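Local coordinates for insecticidal protein (Brevibacillus laterosporus, PDB 7ML9) that is a putative beta-pore-forming insecticidal toxin active against the western corn rootworm, probably acting by inserting a beta-barrel into target membranes, at residues E57-Y62 with V69-P74; T141-L146 with K270-F275; Y171-S176 with A217-N222. All coordinates share one frame; numbering follows the deposited sequence. Where two conformers were deposited one is given.

Interaction 1 (E57-Y62 with V69-P74)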
ATOM      1  N   GLU A  57     -28.114 -15.598 -21.317  1.00 25.33           N
ATOM      2  CA  GLU A  57     -29.520 -15.833 -21.621  0.51 31.41           C
ATOM      3  C   GLU A  57     -29.757 -15.810 -23.123  1.00 31.44           C
ATOM      4  O   GLU A  57     -29.038 -15.144 -23.877  1.00 27.03           O
ATOM      5  CB  GLU A  57     -30.401 -14.775 -20.956  0.51 31.99           C
ATOM      6  CG  GLU A  57     -30.561 -14.930 -19.452  0.51 32.74           C
ATOM      7  CD  GLU A  57     -31.559 -13.939 -18.875  0.51 38.92           C
ATOM      8  OE1 GLU A  57     -31.316 -12.718 -18.987  0.51 37.88           O
ATOM      9  OE2 GLU A  57     -32.588 -14.380 -18.314  0.51 41.97           O
ATOM     10  N   GLN A  58     -30.779 -16.535 -23.560  1.00 31.66           N
ATOM     11  CA  GLN A  58     -31.139 -16.461 -24.964  1.00 31.06           C
ATOM     12  C   GLN A  58     -31.605 -15.046 -25.278  1.00 23.85           C
ATOM     13  O   GLN A  58     -32.304 -14.413 -24.481  1.00 30.65           O
ATOM     14  CB  GLN A  58     -32.229 -17.475 -25.301  1.00 27.03           C
ATOM     15  CG  GLN A  58     -32.602 -17.466 -26.773  1.00 33.55           C
ATOM     16  CD  GLN A  58     -33.761 -18.400 -27.071  1.00 39.59           C
ATOM     17  OE1 GLN A  58     -34.881 -18.175 -26.614  1.00 42.67           O
ATOM     18  NE2 GLN A  58     -33.493 -19.457 -27.829  1.00 35.03           N
ATOM     19  N   GLN A  59     -31.183 -14.529 -26.422  1.00 25.85           N
ATOM     20  CA  GLN A  59     -31.606 -13.196 -26.824  1.00 30.59           C
ATOM     21  C   GLN A  59     -31.768 -13.170 -28.335  1.00 29.61           C
ATOM     22  O   GLN A  59     -31.260 -14.038 -29.054  1.00 31.45           O
ATOM     23  CB  GLN A  59     -30.617 -12.111 -26.343  1.00 32.23           C
ATOM     24  CG  GLN A  59     -29.245 -12.156 -26.983  1.00 32.65           C
ATOM     25  CD  GLN A  59     -28.228 -11.223 -26.296  1.00 28.19           C
ATOM     26  OE1 GLN A  59     -28.434 -10.009 -26.203  1.00 24.89           O
ATOM     27  NE2 GLN A  59     -27.122 -11.794 -25.840  1.00 21.63           N
ATOM     28  N   PHE A  60     -32.502 -12.167 -28.809  1.00 32.96           N
ATOM     29  CA  PHE A  60     -32.724 -11.988 -30.234  1.00 36.86           C
ATOM     30  C   PHE A  60     -32.413 -10.550 -30.603  1.00 30.82           C
ATOM     31  O   PHE A  60     -32.387  -9.657 -29.757  1.00 35.67           O
ATOM     32  CB  PHE A  60     -34.166 -12.354 -30.662  1.00 38.73           C
ATOM     33  CG  PHE A  60     -35.232 -11.440 -30.100  1.00 41.57           C
ATOM     34  CD1 PHE A  60     -35.555 -10.244 -30.730  1.00 45.77           C
ATOM     35  CD2 PHE A  60     -35.924 -11.793 -28.954  1.00 42.91           C
ATOM     36  CE1 PHE A  60     -36.535  -9.412 -30.217  1.00 46.59           C
ATOM     37  CE2 PHE A  60     -36.902 -10.965 -28.435  1.00 46.66           C
ATOM     38  CZ  PHE A  60     -37.208  -9.775 -29.066  1.00 47.31           C
ATOM     39  N   SER A  61     -32.174 -10.335 -31.887  1.00 37.91           N
ATOM     40  CA  SER A  61     -31.827  -8.999 -32.333  1.00 39.99           C
ATOM     41  C   SER A  61     -32.102  -8.917 -33.825  1.00 42.66           C
ATOM     42  O   SER A  61     -31.962  -9.906 -34.551  1.00 42.24           O
ATOM     43  CB  SER A  61     -30.363  -8.683 -32.014  1.00 39.85           C
ATOM     44  OG  SER A  61     -29.816  -7.776 -32.950  1.00 39.10           O
ATOM     45  N   TYR A  62     -32.495  -7.736 -34.277  1.00 45.09           N
ATOM     46  CA  TYR A  62     -32.854  -7.550 -35.674  1.00 51.55           C
ATOM     47  C   TYR A  62     -31.623  -7.097 -36.448  1.00 46.90           C
ATOM     48  O   TYR A  62     -31.026  -6.065 -36.127  1.00 48.84           O
ATOM     49  CB  TYR A  62     -33.989  -6.541 -35.831  1.00 55.08           C
ATOM     50  CG  TYR A  62     -34.236  -6.191 -37.275  1.00 65.04           C
ATOM     51  CD1 TYR A  62     -34.716  -7.155 -38.162  1.00 62.41           C
ATOM     52  CD2 TYR A  62     -33.973  -4.913 -37.766  1.00 66.16           C
ATOM     53  CE1 TYR A  62     -34.934  -6.851 -39.500  1.00 67.83           C
ATOM     54  CE2 TYR A  62     -34.191  -4.598 -39.104  1.00 69.31           C
ATOM     55  CZ  TYR A  62     -34.672  -5.574 -39.964  1.00 72.27           C
ATOM     56  OH  TYR A  62     -34.891  -5.270 -41.290  1.00 78.84           O
ATOM     57  N   VAL A  69     -32.292 -12.471 -35.559  1.00 43.00           N
ATOM     58  CA  VAL A  69     -31.247 -13.451 -35.307  1.00 39.66           C
ATOM     59  C   VAL A  69     -31.282 -13.787 -33.826  1.00 35.47           C
ATOM     60  O   VAL A  69     -31.600 -12.935 -32.989  1.00 34.17           O
ATOM     61  CB  VAL A  69     -29.854 -12.921 -35.721  1.00 39.09           C
ATOM     62  CG1 VAL A  69     -28.813 -14.004 -35.591  1.00 38.64           C
ATOM     63  CG2 VAL A  69     -29.886 -12.399 -37.134  1.00 45.09           C
ATOM     64  N   PHE A  70     -30.964 -15.035 -33.504  1.00 34.39           N
ATOM     65  CA  PHE A  70     -30.990 -15.497 -32.127  1.00 38.66           C
ATOM     66  C   PHE A  70     -29.589 -15.864 -31.655  1.00 35.86           C
ATOM     67  O   PHE A  70     -28.769 -16.374 -32.428  1.00 33.10           O
ATOM     68  CB  PHE A  70     -31.934 -16.690 -31.966  1.00 43.65           C
ATOM     69  CG  PHE A  70     -33.362 -16.292 -31.740  1.00 42.61           C
ATOM     70  CD1 PHE A  70     -33.845 -16.092 -30.455  1.00 46.14           C
ATOM     71  CD2 PHE A  70     -34.219 -16.092 -32.810  1.00 47.75           C
ATOM     72  CE1 PHE A  70     -35.158 -15.717 -30.238  1.00 47.11           C
ATOM     73  CE2 PHE A  70     -35.535 -15.712 -32.601  1.00 43.29           C
ATOM     74  CZ  PHE A  70     -36.004 -15.523 -31.312  1.00 45.78           C
ATOM     75  N   LEU A  71     -29.318 -15.564 -30.386  1.00 31.14           N
ATOM     76  CA  LEU A  71     -28.094 -15.980 -29.711  1.00 26.57           C
ATOM     77  C   LEU A  71     -28.518 -16.765 -28.483  1.00 19.89           C
ATOM     78  O   LEU A  71     -29.166 -16.218 -27.585  1.00 29.05           O
ATOM     79  CB  LEU A  71     -27.218 -14.776 -29.337  1.00 28.92           C
ATOM     80  CG  LEU A  71     -25.915 -15.048 -28.557  1.00 26.52           C
ATOM     81  CD1 LEU A  71     -25.109 -16.154 -29.200  1.00 21.38           C
ATOM     82  CD2 LEU A  71     -25.066 -13.747 -28.409  1.00 23.08           C
ATOM     83  N   THR A  72     -28.196 -18.053 -28.473  1.00 23.50           N
ATOM     84  CA  THR A  72     -28.561 -18.970 -27.390  1.00 29.34           C
ATOM     85  C   THR A  72     -27.281 -19.659 -26.946  1.00 27.57           C
ATOM     86  O   THR A  72     -26.884 -20.679 -27.524  1.00 26.38           O
ATOM     87  CB  THR A  72     -29.594 -20.007 -27.845  1.00 31.51           C
ATOM     88  OG1 THR A  72     -30.557 -19.387 -28.707  1.00 35.96           O
ATOM     89  CG2 THR A  72     -30.303 -20.634 -26.637  1.00 25.87           C
ATOM     90  N   PRO A  73     -26.592 -19.118 -25.943  1.00 24.37           N
ATOM     91  CA  PRO A  73     -25.394 -19.793 -25.417  1.00 26.82           C
ATOM     92  C   PRO A  73     -25.752 -21.145 -24.820  1.00 17.45           C
ATOM     93  O   PRO A  73     -26.684 -21.252 -24.005  1.00 23.40           O
ATOM     94  CB  PRO A  73     -24.867 -18.816 -24.351  1.00 19.02           C
ATOM     95  CG  PRO A  73     -25.488 -17.457 -24.727  1.00 23.46           C
ATOM     96  CD  PRO A  73     -26.846 -17.819 -25.294  1.00 23.74           C
ATOM     97  N   PRO A  74     -25.055 -22.200 -25.219  1.00 19.54           N
ATOM     98  CA  PRO A  74     -25.360 -23.540 -24.704  1.00 26.09           C
ATOM     99  C   PRO A  74     -24.843 -23.745 -23.283  1.00 27.69           C
ATOM    100  O   PRO A  74     -23.994 -23.000 -22.784  1.00 21.60           O
ATOM    101  CB  PRO A  74     -24.636 -24.459 -25.691  1.00 25.25           C
ATOM    102  CG  PRO A  74     -23.510 -23.656 -26.187  1.00 23.59           C
ATOM    103  CD  PRO A  74     -23.947 -22.217 -26.186  1.00 20.22           C
TER
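Q59 O is the best-held polar atom, gripped twice: L71 N donates to it at 2.8 Å, almost straight (176°) and nearly along the C=O axis, while F70 CA adds a C-H...O contact at 3.4 Å. The return bond, Q59 N to L71 O, closes this antiparallel hydrogen-bonded pair, and S61 with V69 forms the next one through a second reciprocal couple of bonds. Between them F60 and F70 make a non-hydrogen-bonded pair; this alternation and a short connection make 59-63 and 69-71 a beta hairpin. On the F60/F70 face the rings run side by side but meet obliquely, planes 52° apart. What touches is F60 CB, which sits 3.7 Å from the F70 ring centroid, over its face, as a CH-pi contact. F60 places CG in the crowded position between N and carbonyl carbon (chi1 66°), which carries its ring away from the partner strand. Outside the paired strands, Q58 extends its chain alongside T72, and Q58 NE2 donates to T72 OG1 at 3.1 Å with the acceptor in the amide plane. On the opposite face Q59 NE2 lies 3.8 Å from L71 CD2 yet bonds to K53 O, while L71 packs on F44 of helix 28-48.

Interaction 2 (T141-L146 with K270-F275)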
ATOM      1  N   THR A 141      -4.975  -0.119   4.643  1.00 22.40           N
ATOM      2  CA  THR A 141      -6.366  -0.413   4.318  1.00 22.21           C
ATOM      3  C   THR A 141      -6.436  -0.781   2.844  1.00 25.04           C
ATOM      4  O   THR A 141      -5.853  -0.083   2.010  1.00 22.31           O
ATOM      5  CB  THR A 141      -7.286   0.785   4.588  1.00 29.91           C
ATOM      6  OG1 THR A 141      -7.307   1.080   5.992  1.00 34.05           O
ATOM      7  CG2 THR A 141      -8.705   0.480   4.124  1.00 29.74           C
ATOM      8  N   THR A 142      -7.122  -1.870   2.524  1.00 24.18           N
ATOM      9  CA  THR A 142      -7.377  -2.198   1.126  1.00 23.55           C
ATOM     10  C   THR A 142      -8.603  -1.417   0.676  1.00 23.19           C
ATOM     11  O   THR A 142      -9.714  -1.653   1.165  1.00 21.69           O
ATOM     12  CB  THR A 142      -7.564  -3.697   0.954  1.00 24.90           C
ATOM     13  OG1 THR A 142      -6.355  -4.365   1.339  1.00 20.86           O
ATOM     14  CG2 THR A 142      -7.876  -4.014  -0.522  1.00 19.41           C
ATOM     15  N   THR A 143      -8.398  -0.449  -0.217  1.00 19.50           N
ATOM     16  CA  THR A 143      -9.473   0.455  -0.601  1.00 22.33           C
ATOM     17  C   THR A 143     -10.172   0.028  -1.887  1.00 23.62           C
ATOM     18  O   THR A 143     -11.368   0.284  -2.045  1.00 21.22           O
ATOM     19  CB  THR A 143      -8.927   1.885  -0.769  1.00 22.67           C
ATOM     20  OG1 THR A 143      -7.828   1.873  -1.687  1.00 21.99           O
ATOM     21  CG2 THR A 143      -8.425   2.450   0.593  1.00 22.59           C
ATOM     22  N   HIS A 144      -9.445  -0.588  -2.818  1.00 20.55           N
ATOM     23  CA  HIS A 144     -10.019  -1.220  -4.006  1.00 22.93           C
ATOM     24  C   HIS A 144      -9.547  -2.667  -3.987  1.00 17.74           C
ATOM     25  O   HIS A 144      -8.432  -2.962  -4.436  1.00 16.91           O
ATOM     26  CB  HIS A 144      -9.582  -0.523  -5.285  1.00 21.49           C
ATOM     27  CG  HIS A 144     -10.080   0.881  -5.421  1.00 28.62           C
ATOM     28  ND1 HIS A 144      -9.737   1.886  -4.540  1.00 33.45           N
ATOM     29  CD2 HIS A 144     -10.864   1.455  -6.363  1.00 31.48           C
ATOM     30  CE1 HIS A 144     -10.305   3.016  -4.923  1.00 33.95           C
ATOM     31  NE2 HIS A 144     -10.993   2.782  -6.028  1.00 41.16           N
ATOM     32  N   GLY A 145     -10.388  -3.562  -3.453  1.00 18.45           N
ATOM     33  CA  GLY A 145      -9.988  -4.936  -3.264  1.00 20.13           C
ATOM     34  C   GLY A 145     -10.130  -5.780  -4.526  1.00 21.34           C
ATOM     35  O   GLY A 145     -10.818  -5.419  -5.479  1.00 17.85           O
ATOM     36  N   LEU A 146      -9.449  -6.924  -4.519  1.00 19.51           N
ATOM     37  CA  LEU A 146      -9.538  -7.910  -5.591  1.00 18.46           C
ATOM     38  C   LEU A 146     -10.054  -9.207  -4.984  1.00 24.27           C
ATOM     39  O   LEU A 146      -9.391  -9.807  -4.126  1.00 19.94           O
ATOM     40  CB  LEU A 146      -8.184  -8.108  -6.282  1.00 19.63           C
ATOM     41  CG  LEU A 146      -7.537  -6.899  -6.976  1.00 18.98           C
ATOM     42  CD1 LEU A 146      -6.105  -7.203  -7.425  1.00 22.71           C
ATOM     43  CD2 LEU A 146      -8.352  -6.426  -8.154  1.00 23.26           C
ATOM     44  N   LYS A 270      -5.566  -4.890 -11.242  1.00 18.36           N
ATOM     45  CA  LYS A 270      -5.006  -3.898 -10.327  1.00 20.31           C
ATOM     46  C   LYS A 270      -6.045  -3.483  -9.303  1.00 17.61           C
ATOM     47  O   LYS A 270      -7.192  -3.199  -9.663  1.00 18.83           O
ATOM     48  CB  LYS A 270      -4.511  -2.666 -11.082  1.00 20.90           C
ATOM     49  CG  LYS A 270      -3.779  -1.655 -10.196  1.00 26.32           C
ATOM     50  CD  LYS A 270      -3.552  -0.333 -10.915  1.00 32.22           C
ATOM     51  CE  LYS A 270      -4.562   0.708 -10.450  1.00 45.27           C
ATOM     52  NZ  LYS A 270      -4.276   1.189  -9.066  1.00 60.01           N
ATOM     53  N   GLY A 271      -5.642  -3.460  -8.026  1.00 16.57           N
ATOM     54  CA  GLY A 271      -6.411  -2.845  -6.961  1.00 15.06           C
ATOM     55  C   GLY A 271      -5.577  -1.779  -6.260  1.00 15.64           C
ATOM     56  O   GLY A 271      -4.523  -1.379  -6.778  1.00 14.81           O
ATOM     57  N   GLN A 272      -6.017  -1.326  -5.089  1.00 16.83           N
ATOM     58  CA  GLN A 272      -5.389  -0.185  -4.429  1.00 16.31           C
ATOM     59  C   GLN A 272      -5.489  -0.320  -2.917  1.00 16.29           C
ATOM     60  O   GLN A 272      -6.465  -0.856  -2.385  1.00 15.31           O
ATOM     61  CB  GLN A 272      -6.048   1.141  -4.825  1.00 20.91           C
ATOM     62  CG  GLN A 272      -5.313   1.925  -5.881  1.00 36.31           C
ATOM     63  CD  GLN A 272      -6.115   3.126  -6.352  1.00 44.08           C
ATOM     64  OE1 GLN A 272      -6.299   3.337  -7.559  1.00 44.62           O
ATOM     65  NE2 GLN A 272      -6.596   3.926  -5.396  1.00 31.48           N
ATOM     66  N   GLY A 273      -4.494   0.245  -2.225  1.00 19.97           N
ATOM     67  CA  GLY A 273      -4.563   0.382  -0.785  1.00 19.80           C
ATOM     68  C   GLY A 273      -3.953   1.698  -0.331  1.00 21.38           C
ATOM     69  O   GLY A 273      -3.374   2.450  -1.124  1.00 19.12           O
ATOM     70  N   THR A 274      -4.126   1.979   0.962  1.00 22.13           N
ATOM     71  CA  THR A 274      -3.484   3.110   1.619  1.00 19.16           C
ATOM     72  C   THR A 274      -2.638   2.585   2.770  1.00 21.59           C
ATOM     73  O   THR A 274      -2.797   1.443   3.206  1.00 17.17           O
ATOM     74  CB  THR A 274      -4.505   4.133   2.160  1.00 22.70           C
ATOM     75  OG1 THR A 274      -5.448   3.477   3.022  1.00 26.44           O
ATOM     76  CG2 THR A 274      -5.242   4.828   1.030  1.00 23.55           C
ATOM     77  N   PHE A 275      -1.715   3.416   3.251  1.00 20.59           N
ATOM     78  CA  PHE A 275      -0.927   3.030   4.420  1.00 19.58           C
ATOM     79  C   PHE A 275      -0.525   4.276   5.194  1.00 19.05           C
ATOM     80  O   PHE A 275      -0.542   5.394   4.673  1.00 19.82           O
ATOM     81  CB  PHE A 275       0.330   2.239   4.039  1.00 18.00           C
ATOM     82  CG  PHE A 275       1.362   3.069   3.325  1.00 25.26           C
ATOM     83  CD1 PHE A 275       1.314   3.212   1.947  1.00 19.92           C
ATOM     84  CD2 PHE A 275       2.371   3.718   4.032  1.00 26.22           C
ATOM     85  CE1 PHE A 275       2.255   3.981   1.279  1.00 28.01           C
ATOM     86  CE2 PHE A 275       3.312   4.492   3.377  1.00 24.80           C
ATOM     87  CZ  PHE A 275       3.260   4.622   1.994  1.00 28.87           C
TER
HETATM   88  O   HOH W   1      -6.699   4.358  -2.428  1.00 33.06           O
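Packing is tightest where two glycines let carbonyl oxygens come close to the backbone: T141 O lies 3.1 Å from G273 CA, and H144 O lies 3.2 Å from G271 CA. T141 and T274 exchange backbone bonds, the one from T274 N to T141 O lying in the carbonyl plane and the reverse one reaching T274 O from above its plane. L146 fills the buried end, its CD2 methyl 3.7 Å from K270 O and its CD1 over G271 N, with F173 against the same side chain. Between these parts the register slips by one residue in a classic beta bulge: T143 and H144 both face Q272, and Q272 O accepts from T143 N (2.9 Å, bent at 139°) and from H144 N (3.0 Å, 175°), each donor standing above the carbonyl plane. H144 O, in turn, receives Q272 N on a lone pair. The bulge lies where strand 130-147 turns a corner while strand 266-289 continues beside it. The face bearing H144 and Q272 is looser and more solvent-exposed. There the imidazole and amide lie side by side, planes 36° apart, with Q272 CD 4.2 Å above one face of the H144 ring, offset toward the rim, a loose approach. A water links the two segments on this side: it meets T143 OG1 at 2.8 Å and accepts from Q272 NE2 at 3.0 Å.

Interaction 3 (Y171-S176 with A217-N222)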
ATOM      1  N   TYR A 171      -0.638  -6.344   2.691  1.00 24.52           N
ATOM      2  CA  TYR A 171      -2.020  -6.144   2.291  1.00 20.77           C
ATOM      3  C   TYR A 171      -2.716  -7.485   2.144  1.00 22.07           C
ATOM      4  O   TYR A 171      -2.143  -8.434   1.602  1.00 26.07           O
ATOM      5  CB  TYR A 171      -2.100  -5.397   0.954  1.00 17.56           C
ATOM      6  CG  TYR A 171      -1.822  -3.932   1.075  1.00 17.78           C
ATOM      7  CD1 TYR A 171      -2.832  -3.042   1.386  1.00 17.77           C
ATOM      8  CD2 TYR A 171      -0.540  -3.442   0.898  1.00 22.36           C
ATOM      9  CE1 TYR A 171      -2.573  -1.696   1.509  1.00 20.37           C
ATOM     10  CE2 TYR A 171      -0.273  -2.102   1.018  1.00 25.34           C
ATOM     11  CZ  TYR A 171      -1.288  -1.238   1.325  1.00 21.47           C
ATOM     12  OH  TYR A 171      -1.023   0.106   1.443  1.00 23.08           O
ATOM     13  N   ASN A 172      -3.944  -7.559   2.636  1.00 24.62           N
ATOM     14  CA  ASN A 172      -4.877  -8.601   2.236  1.00 29.36           C
ATOM     15  C   ASN A 172      -5.781  -8.018   1.156  1.00 21.94           C
ATOM     16  O   ASN A 172      -6.403  -6.971   1.364  1.00 22.19           O
ATOM     17  CB  ASN A 172      -5.698  -9.108   3.423  1.00 33.80           C
ATOM     18  CG  ASN A 172      -6.537 -10.324   3.072  1.00 41.59           C
ATOM     19  OD1 ASN A 172      -7.266 -10.326   2.077  1.00 31.26           O
ATOM     20  ND2 ASN A 172      -6.425 -11.375   3.882  1.00 42.67           N
ATOM     21  N   PHE A 173      -5.861  -8.708   0.014  1.00 28.33           N
ATOM     22  CA  PHE A 173      -6.504  -8.138  -1.167  1.00 25.09           C
ATOM     23  C   PHE A 173      -8.017  -8.032  -1.040  1.00 21.35           C
ATOM     24  O   PHE A 173      -8.642  -7.403  -1.899  1.00 26.73           O
ATOM     25  CB  PHE A 173      -6.139  -8.955  -2.412  1.00 23.58           C
ATOM     26  CG  PHE A 173      -4.761  -8.659  -2.971  1.00 23.05           C
ATOM     27  CD1 PHE A 173      -3.735  -8.176  -2.166  1.00 27.02           C
ATOM     28  CD2 PHE A 173      -4.495  -8.868  -4.313  1.00 24.96           C
ATOM     29  CE1 PHE A 173      -2.468  -7.911  -2.691  1.00 26.10           C
ATOM     30  CE2 PHE A 173      -3.240  -8.606  -4.850  1.00 25.14           C
ATOM     31  CZ  PHE A 173      -2.219  -8.120  -4.037  1.00 27.68           C
ATOM     32  N   GLN A 174      -8.638  -8.602  -0.011  1.00 22.39           N
ATOM     33  CA  GLN A 174     -10.084  -8.461   0.107  1.00 26.07           C
ATOM     34  C   GLN A 174     -10.459  -7.019   0.422  1.00 34.07           C
ATOM     35  O   GLN A 174      -9.813  -6.361   1.249  1.00 32.36           O
ATOM     36  CB  GLN A 174     -10.642  -9.389   1.185  1.00 32.66           C
ATOM     37  CG  GLN A 174     -12.149  -9.221   1.418  1.00 37.20           C
ATOM     38  CD  GLN A 174     -12.665 -10.000   2.628  1.00 55.32           C
ATOM     39  OE1 GLN A 174     -12.302 -11.161   2.840  1.00 51.90           O
ATOM     40  NE2 GLN A 174     -13.522  -9.361   3.418  1.00 54.78           N
ATOM     41  N   ASN A 175     -11.508  -6.527  -0.248  1.00 25.65           N
ATOM     42  CA  ASN A 175     -12.009  -5.176  -0.009  1.00 33.78           C
ATOM     43  C   ASN A 175     -12.199  -4.912   1.483  1.00 35.94           C
ATOM     44  O   ASN A 175     -12.723  -5.754   2.217  1.00 31.22           O
ATOM     45  CB  ASN A 175     -13.341  -4.973  -0.733  1.00 33.70           C
ATOM     46  CG  ASN A 175     -13.887  -3.564  -0.580  1.00 40.25           C
ATOM     47  OD1 ASN A 175     -13.137  -2.606  -0.378  1.00 40.94           O
ATOM     48  ND2 ASN A 175     -15.208  -3.432  -0.681  1.00 48.20           N
ATOM     49  N   SER A 176     -11.758  -3.730   1.922  1.00 35.22           N
ATOM     50  CA  SER A 176     -11.930  -3.206   3.276  1.00 33.74           C
ATOM     51  C   SER A 176     -11.082  -3.919   4.315  1.00 32.86           C
ATOM     52  O   SER A 176     -11.282  -3.697   5.518  1.00 39.11           O
ATOM     53  CB  SER A 176     -13.399  -3.240   3.717  1.00 34.30           C
ATOM     54  OG  SER A 176     -14.166  -2.370   2.910  1.00 42.08           O
ATOM     55  N   ALA A 217      -0.773   2.428  -2.280  1.00 21.78           N
ATOM     56  CA  ALA A 217      -0.164   1.234  -2.826  1.00 23.16           C
ATOM     57  C   ALA A 217      -0.986   0.765  -4.020  1.00 20.70           C
ATOM     58  O   ALA A 217      -2.214   0.882  -4.009  1.00 18.52           O
ATOM     59  CB  ALA A 217      -0.099   0.132  -1.777  1.00 23.19           C
ATOM     60  N   ASN A 218      -0.302   0.255  -5.045  1.00 19.82           N
ATOM     61  CA  ASN A 218      -0.954  -0.529  -6.090  1.00 25.36           C
ATOM     62  C   ASN A 218      -0.882  -2.009  -5.733  1.00 21.93           C
ATOM     63  O   ASN A 218       0.183  -2.517  -5.363  1.00 24.82           O
ATOM     64  CB  ASN A 218      -0.295  -0.299  -7.445  1.00 21.85           C
ATOM     65  CG  ASN A 218      -0.443   1.111  -7.930  1.00 31.70           C
ATOM     66  OD1 ASN A 218       0.496   1.678  -8.478  1.00 45.39           O
ATOM     67  ND2 ASN A 218      -1.610   1.696  -7.717  1.00 29.21           N
ATOM     68  N   LEU A 219      -2.011  -2.694  -5.838  1.00 19.55           N
ATOM     69  CA  LEU A 219      -2.111  -4.132  -5.621  1.00 14.29           C
ATOM     70  C   LEU A 219      -2.315  -4.801  -6.977  1.00 24.34           C
ATOM     71  O   LEU A 219      -3.139  -4.338  -7.775  1.00 22.49           O
ATOM     72  CB  LEU A 219      -3.278  -4.452  -4.687  1.00 16.66           C
ATOM     73  CG  LEU A 219      -3.338  -3.583  -3.418  1.00 19.15           C
ATOM     74  CD1 LEU A 219      -4.552  -3.956  -2.594  1.00 18.14           C
ATOM     75  CD2 LEU A 219      -2.074  -3.755  -2.613  1.00 22.70           C
ATOM     76  N   TYR A 220      -1.542  -5.853  -7.259  1.00 18.47           N
ATOM     77  CA  TYR A 220      -1.548  -6.486  -8.579  1.00 19.44           C
ATOM     78  C   TYR A 220      -1.694  -7.987  -8.419  1.00 24.49           C
ATOM     79  O   TYR A 220      -1.096  -8.589  -7.523  1.00 18.52           O
ATOM     80  CB  TYR A 220      -0.252  -6.216  -9.375  1.00 21.01           C
ATOM     81  CG  TYR A 220      -0.012  -4.777  -9.751  1.00 25.05           C
ATOM     82  CD1 TYR A 220      -0.750  -4.164 -10.748  1.00 20.58           C
ATOM     83  CD2 TYR A 220       0.969  -4.023  -9.106  1.00 27.13           C
ATOM     84  CE1 TYR A 220      -0.525  -2.848 -11.107  1.00 24.66           C
ATOM     85  CE2 TYR A 220       1.198  -2.705  -9.457  1.00 25.01           C
ATOM     86  CZ  TYR A 220       0.452  -2.122 -10.457  1.00 29.62           C
ATOM     87  OH  TYR A 220       0.669  -0.808 -10.801  1.00 31.92           O
ATOM     88  N   ALA A 221      -2.477  -8.606  -9.291  1.00 20.09           N
ATOM     89  CA  ALA A 221      -2.479 -10.058  -9.372  1.00 16.12           C
ATOM     90  C   ALA A 221      -2.383 -10.446 -10.839  1.00 22.74           C
ATOM     91  O   ALA A 221      -3.049  -9.841 -11.689  1.00 19.88           O
ATOM     92  CB  ALA A 221      -3.735 -10.646  -8.716  1.00 21.91           C
ATOM     93  N   ASN A 222      -1.537 -11.421 -11.134  1.00 19.35           N
ATOM     94  CA  ASN A 222      -1.427 -12.001 -12.465  1.00 19.13           C
ATOM     95  C   ASN A 222      -2.255 -13.276 -12.453  1.00 19.99           C
ATOM     96  O   ASN A 222      -1.990 -14.177 -11.646  1.00 21.32           O
ATOM     97  CB  ASN A 222       0.037 -12.281 -12.808  1.00 18.68           C
ATOM     98  CG  ASN A 222       0.224 -12.888 -14.193  1.00 23.84           C
ATOM     99  OD1 ASN A 222      -0.356 -13.923 -14.526  1.00 23.49           O
ATOM    100  ND2 ASN A 222       1.064 -12.253 -14.997  1.00 24.94           N
TER
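CH-pi contacts carry most of this interface, and L219 supplies both of them. Its CD2 methyl stands over one face of the Y171 ring, 4.0 Å from the centroid and 24° off the normal, displaced toward the rim near Y171 CG. L219 CB lies over a face of the F173 ring, 4.1 Å from that centroid. With L219 CG anti to the carbonyl carbon (chi1 -47°) and the chain then extended, one side chain thus serves two aromatic faces. Plain apolar contact continues along the strand: A217 CB touches the phenol end of Y171, 3.6 Å from CE2, approaching obliquely. A polar atom meets an aromatic edge once, where Y220 O lies in the plane of the F173 ring, 3.4 Å from CE2, an arrangement in which the ring's C-H edge faces the carbonyl oxygen. No hydrogen bond crosses between the segments. The one strong side-chain bond within them is local: N172 OD1 accepts from Q174 N at 3.0 Å and 173°, an Asx turn as the chain leaves strand 165-172. That strand pairs with 153-160 in a separate hairpin, consistent with the membrane-inserting hairpin of epsilon-toxin relatives. Its end rests here on strand 201-229, with F173 also against A91 of strand 86-115, and Y171 against F275 of strand 266-289.

Interactions 2 and 3 are neighbours near the middle of the elongated chain, their centres about 5 Å apart, whereas interaction 1 sits toward one end, its centre about 38 Å from that of interaction 2. Interaction 3 is the buried one and relies on aromatic and aliphatic packing; interactions 1 and 2 are partly buried and held chiefly by antiparallel backbone bonds, regular in the first and bulged in the second. Strands 266-289 and 201-229 adjoin in one sheet, where G271 N probably bonds to L219 O at 2.7 Å. T142 OG1 likewise reaches N172 O, tying strand 130-147 to the hairpin. Interaction 1 belongs to a separate small hairpin beside helix 28-48.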